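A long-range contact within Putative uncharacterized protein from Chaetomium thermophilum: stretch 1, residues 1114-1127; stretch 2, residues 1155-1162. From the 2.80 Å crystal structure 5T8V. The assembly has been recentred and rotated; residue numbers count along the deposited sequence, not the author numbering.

Stretch 1, residues 1114-1127: YDDVASATTHRFLK
Stretch 2, residues 1155-1162: GLVHPKET

Helix 1115-1127 packs against the irregular segment 1155-1162 without a hydrogen bond between them; apolar packing dominates the 356 Å² buried. Y1114 (phi/psi -112/44) is the N-cap residue, and i to i+4 backbone bonds carry the helix onward. Register is set by CA atoms of S1119 and L1156, 5.7 Å apart, and of H1123 and V1157, 7.4 Å apart. D1116 and V1117 direct CA-to-CB away. A1118 points toward stretch 2, its small CB 3.4 Å from L1156 CD2, so the leucine lies close to the helix backbone: the same CD2 is 3.1 Å from S1119 N, itself bonded to D1115 O. L1156 (-75/-25; chi1 m, chi2 109°) follows G1155, whose positive phi (92/27) suits glycine. T1122 (m) turns toward it, OG1 3.8 Å from L1156 CD2, while OG1 also donates to A1118 O. H1123 (chi1 -87°, chi2 -79°) starts sideways but brings its ring end nearer, NE2 3.5 Å from L1156 O and CE1 4.1 Å from E1161 OE1, both approaches oblique. L1126 (t, p) points toward stretch 2, CD2 3.6 Å from CG2 of buried V1157 (-118/151, chi1 p) and 4.1 Å from E1161 OE2. E1161 (m, t, chi3 -74°) also accepts a weak hydrogen bond at OE1 from H1158 N, 3.4 Å.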

# COMPACT_ATOMS: atom_id res chain seq x y z
N TYR A 1114 -31.00 -30.26 40.15
CA TYR A 1114 -29.98 -30.04 41.18
C TYR A 1114 -29.71 -28.55 41.40
O TYR A 1114 -28.56 -28.13 41.53
CB TYR A 1114 -28.69 -30.76 40.82
CG TYR A 1114 -28.86 -32.23 40.51
CD1 TYR A 1114 -29.09 -33.15 41.52
CD2 TYR A 1114 -28.80 -32.69 39.20
CE1 TYR A 1114 -29.25 -34.49 41.24
CE2 TYR A 1114 -28.97 -34.04 38.91
CZ TYR A 1114 -29.19 -34.93 39.94
OH TYR A 1114 -29.35 -36.27 39.66
N ASP A 1115 -30.77 -27.75 41.46
CA ASP A 1115 -30.60 -26.32 41.70
C ASP A 1115 -30.21 -26.05 43.15
O ASP A 1115 -29.18 -25.42 43.43
CB ASP A 1115 -31.89 -25.57 41.34
CG ASP A 1115 -32.32 -25.80 39.90
OD1 ASP A 1115 -31.43 -25.96 39.04
OD2 ASP A 1115 -33.54 -25.81 39.64
N ASP A 1116 -31.02 -26.53 44.10
CA ASP A 1116 -30.76 -26.26 45.51
C ASP A 1116 -29.45 -26.88 45.97
O ASP A 1116 -28.81 -26.36 46.89
CB ASP A 1116 -31.93 -26.76 46.36
CG ASP A 1116 -32.27 -28.22 46.09
OD1 ASP A 1116 -31.90 -28.72 45.00
OD2 ASP A 1116 -32.90 -28.85 46.96
N VAL A 1117 -29.05 -28.00 45.36
CA VAL A 1117 -27.73 -28.58 45.64
C VAL A 1117 -26.64 -27.61 45.22
O VAL A 1117 -25.77 -27.21 46.02
CB VAL A 1117 -27.59 -29.94 44.93
CG1 VAL A 1117 -26.15 -30.44 44.96
CG2 VAL A 1117 -28.53 -30.96 45.55
N ALA A 1118 -26.66 -27.22 43.94
CA ALA A 1118 -25.68 -26.28 43.41
C ALA A 1118 -25.58 -25.04 44.28
O ALA A 1118 -24.48 -24.57 44.58
CB ALA A 1118 -26.06 -25.89 41.98
N SER A 1119 -26.72 -24.49 44.71
CA SER A 1119 -26.69 -23.30 45.55
C SER A 1119 -26.10 -23.60 46.92
O SER A 1119 -25.29 -22.82 47.44
CB SER A 1119 -28.09 -22.71 45.68
OG SER A 1119 -28.06 -21.55 46.50
N ALA A 1120 -26.51 -24.71 47.53
CA ALA A 1120 -25.97 -25.10 48.83
C ALA A 1120 -24.44 -25.09 48.81
O ALA A 1120 -23.79 -24.32 49.53
CB ALA A 1120 -26.50 -26.48 49.22
N THR A 1121 -23.85 -25.94 47.97
CA THR A 1121 -22.40 -26.05 47.97
C THR A 1121 -21.74 -24.78 47.47
O THR A 1121 -20.69 -24.37 47.98
CB THR A 1121 -21.96 -27.25 47.14
OG1 THR A 1121 -22.62 -27.22 45.86
CG2 THR A 1121 -22.32 -28.54 47.86
N THR A 1122 -22.34 -24.13 46.47
CA THR A 1122 -21.81 -22.86 45.97
C THR A 1122 -21.63 -21.86 47.11
O THR A 1122 -20.58 -21.23 47.24
CB THR A 1122 -22.74 -22.29 44.90
OG1 THR A 1122 -22.68 -23.11 43.73
CG2 THR A 1122 -22.34 -20.86 44.53
N HIS A 1123 -22.66 -21.71 47.94
CA HIS A 1123 -22.56 -20.77 49.05
C HIS A 1123 -21.56 -21.24 50.09
O HIS A 1123 -20.80 -20.44 50.64
CB HIS A 1123 -23.93 -20.55 49.69
CG HIS A 1123 -24.73 -19.46 49.03
ND1 HIS A 1123 -24.50 -18.12 49.29
CD2 HIS A 1123 -25.74 -19.51 48.13
CE1 HIS A 1123 -25.34 -17.39 48.57
NE2 HIS A 1123 -26.10 -18.21 47.86
N ARG A 1124 -21.52 -22.55 50.37
CA ARG A 1124 -20.57 -23.04 51.37
C ARG A 1124 -19.13 -22.73 50.97
O ARG A 1124 -18.32 -22.32 51.81
CB ARG A 1124 -20.75 -24.53 51.60
CG ARG A 1124 -19.65 -25.16 52.48
CD ARG A 1124 -20.22 -25.87 53.68
NE ARG A 1124 -21.29 -26.79 53.32
CZ ARG A 1124 -22.07 -27.42 54.20
NH1 ARG A 1124 -21.90 -27.22 55.51
NH2 ARG A 1124 -23.02 -28.23 53.78
N PHE A 1125 -18.79 -22.93 49.69
CA PHE A 1125 -17.40 -22.86 49.26
C PHE A 1125 -17.05 -21.57 48.52
O PHE A 1125 -15.92 -21.43 48.06
CB PHE A 1125 -17.08 -24.06 48.37
CG PHE A 1125 -17.31 -25.39 49.05
CD1 PHE A 1125 -16.50 -25.80 50.09
CD2 PHE A 1125 -18.34 -26.22 48.64
CE1 PHE A 1125 -16.71 -27.01 50.71
CE2 PHE A 1125 -18.55 -27.43 49.26
CZ PHE A 1125 -17.74 -27.83 50.30
N LEU A 1126 -17.99 -20.62 48.41
CA LEU A 1126 -17.72 -19.40 47.66
C LEU A 1126 -16.48 -18.69 48.18
O LEU A 1126 -15.60 -18.30 47.40
CB LEU A 1126 -18.93 -18.47 47.72
CG LEU A 1126 -18.78 -17.16 46.94
CD1 LEU A 1126 -18.66 -17.42 45.45
CD2 LEU A 1126 -19.95 -16.23 47.23
N LYS A 1127 -16.38 -18.52 49.50
CA LYS A 1127 -15.24 -17.80 50.06
C LYS A 1127 -13.92 -18.47 49.68
O LYS A 1127 -12.96 -17.79 49.29
CB LYS A 1127 -15.37 -17.73 51.58
CG LYS A 1127 -16.60 -16.97 52.06
CD LYS A 1127 -16.71 -16.97 53.57
CE LYS A 1127 -17.91 -16.17 54.05
NZ LYS A 1127 -18.03 -16.17 55.54
N GLY A 1155 -26.18 -17.51 38.09
CA GLY A 1155 -26.94 -16.69 39.01
C GLY A 1155 -27.18 -17.31 40.37
O GLY A 1155 -28.18 -16.97 41.02
N LEU A 1156 -26.30 -18.20 40.82
CA LEU A 1156 -26.46 -18.80 42.14
C LEU A 1156 -26.08 -17.84 43.26
O LEU A 1156 -26.56 -17.99 44.39
CB LEU A 1156 -25.61 -20.07 42.26
CG LEU A 1156 -26.10 -21.28 41.47
CD1 LEU A 1156 -25.19 -21.55 40.29
CD2 LEU A 1156 -26.20 -22.49 42.35
N VAL A 1157 -25.23 -16.85 42.97
CA VAL A 1157 -24.78 -15.89 43.97
C VAL A 1157 -25.22 -14.50 43.53
O VAL A 1157 -25.37 -14.22 42.34
CB VAL A 1157 -23.24 -15.96 44.15
CG1 VAL A 1157 -22.52 -15.52 42.87
CG2 VAL A 1157 -22.81 -15.12 45.34
N HIS A 1158 -25.44 -13.63 44.52
CA HIS A 1158 -25.86 -12.27 44.22
C HIS A 1158 -24.70 -11.48 43.61
O HIS A 1158 -23.53 -11.73 43.93
CB HIS A 1158 -26.36 -11.58 45.48
CG HIS A 1158 -27.73 -12.00 45.89
ND1 HIS A 1158 -28.81 -11.94 45.04
CD2 HIS A 1158 -28.21 -12.47 47.07
CE1 HIS A 1158 -29.89 -12.37 45.67
NE2 HIS A 1158 -29.55 -12.69 46.91
N PRO A 1159 -25.00 -10.51 42.74
CA PRO A 1159 -23.91 -9.76 42.08
C PRO A 1159 -23.04 -8.96 43.04
O PRO A 1159 -21.92 -8.60 42.67
CB PRO A 1159 -24.66 -8.85 41.11
CG PRO A 1159 -26.04 -8.73 41.67
CD PRO A 1159 -26.33 -10.05 42.32
N LYS A 1160 -23.52 -8.66 44.25
CA LYS A 1160 -22.70 -7.93 45.21
C LYS A 1160 -21.50 -8.77 45.65
O LYS A 1160 -20.39 -8.24 45.78
CB LYS A 1160 -23.53 -7.52 46.41
CG LYS A 1160 -24.59 -6.47 46.10
CD LYS A 1160 -25.37 -6.07 47.34
CE LYS A 1160 -26.39 -4.98 47.02
NZ LYS A 1160 -27.16 -4.55 48.22
N GLU A 1161 -21.71 -10.06 45.87
CA GLU A 1161 -20.65 -10.96 46.33
C GLU A 1161 -19.63 -11.29 45.25
O GLU A 1161 -18.70 -12.05 45.53
CB GLU A 1161 -21.27 -12.25 46.86
CG GLU A 1161 -22.22 -12.07 48.04
CD GLU A 1161 -23.01 -13.34 48.35
OE1 GLU A 1161 -23.94 -13.66 47.59
OE2 GLU A 1161 -22.68 -14.01 49.35
N THR A 1162 -19.77 -10.75 44.05
CA THR A 1162 -18.99 -11.22 42.91
C THR A 1162 -18.36 -10.08 42.12
O THR A 1162 -17.25 -10.23 41.60
CB THR A 1162 -19.89 -12.07 42.00
OG1 THR A 1162 -20.35 -13.23 42.72
CG2 THR A 1162 -19.16 -12.52 40.76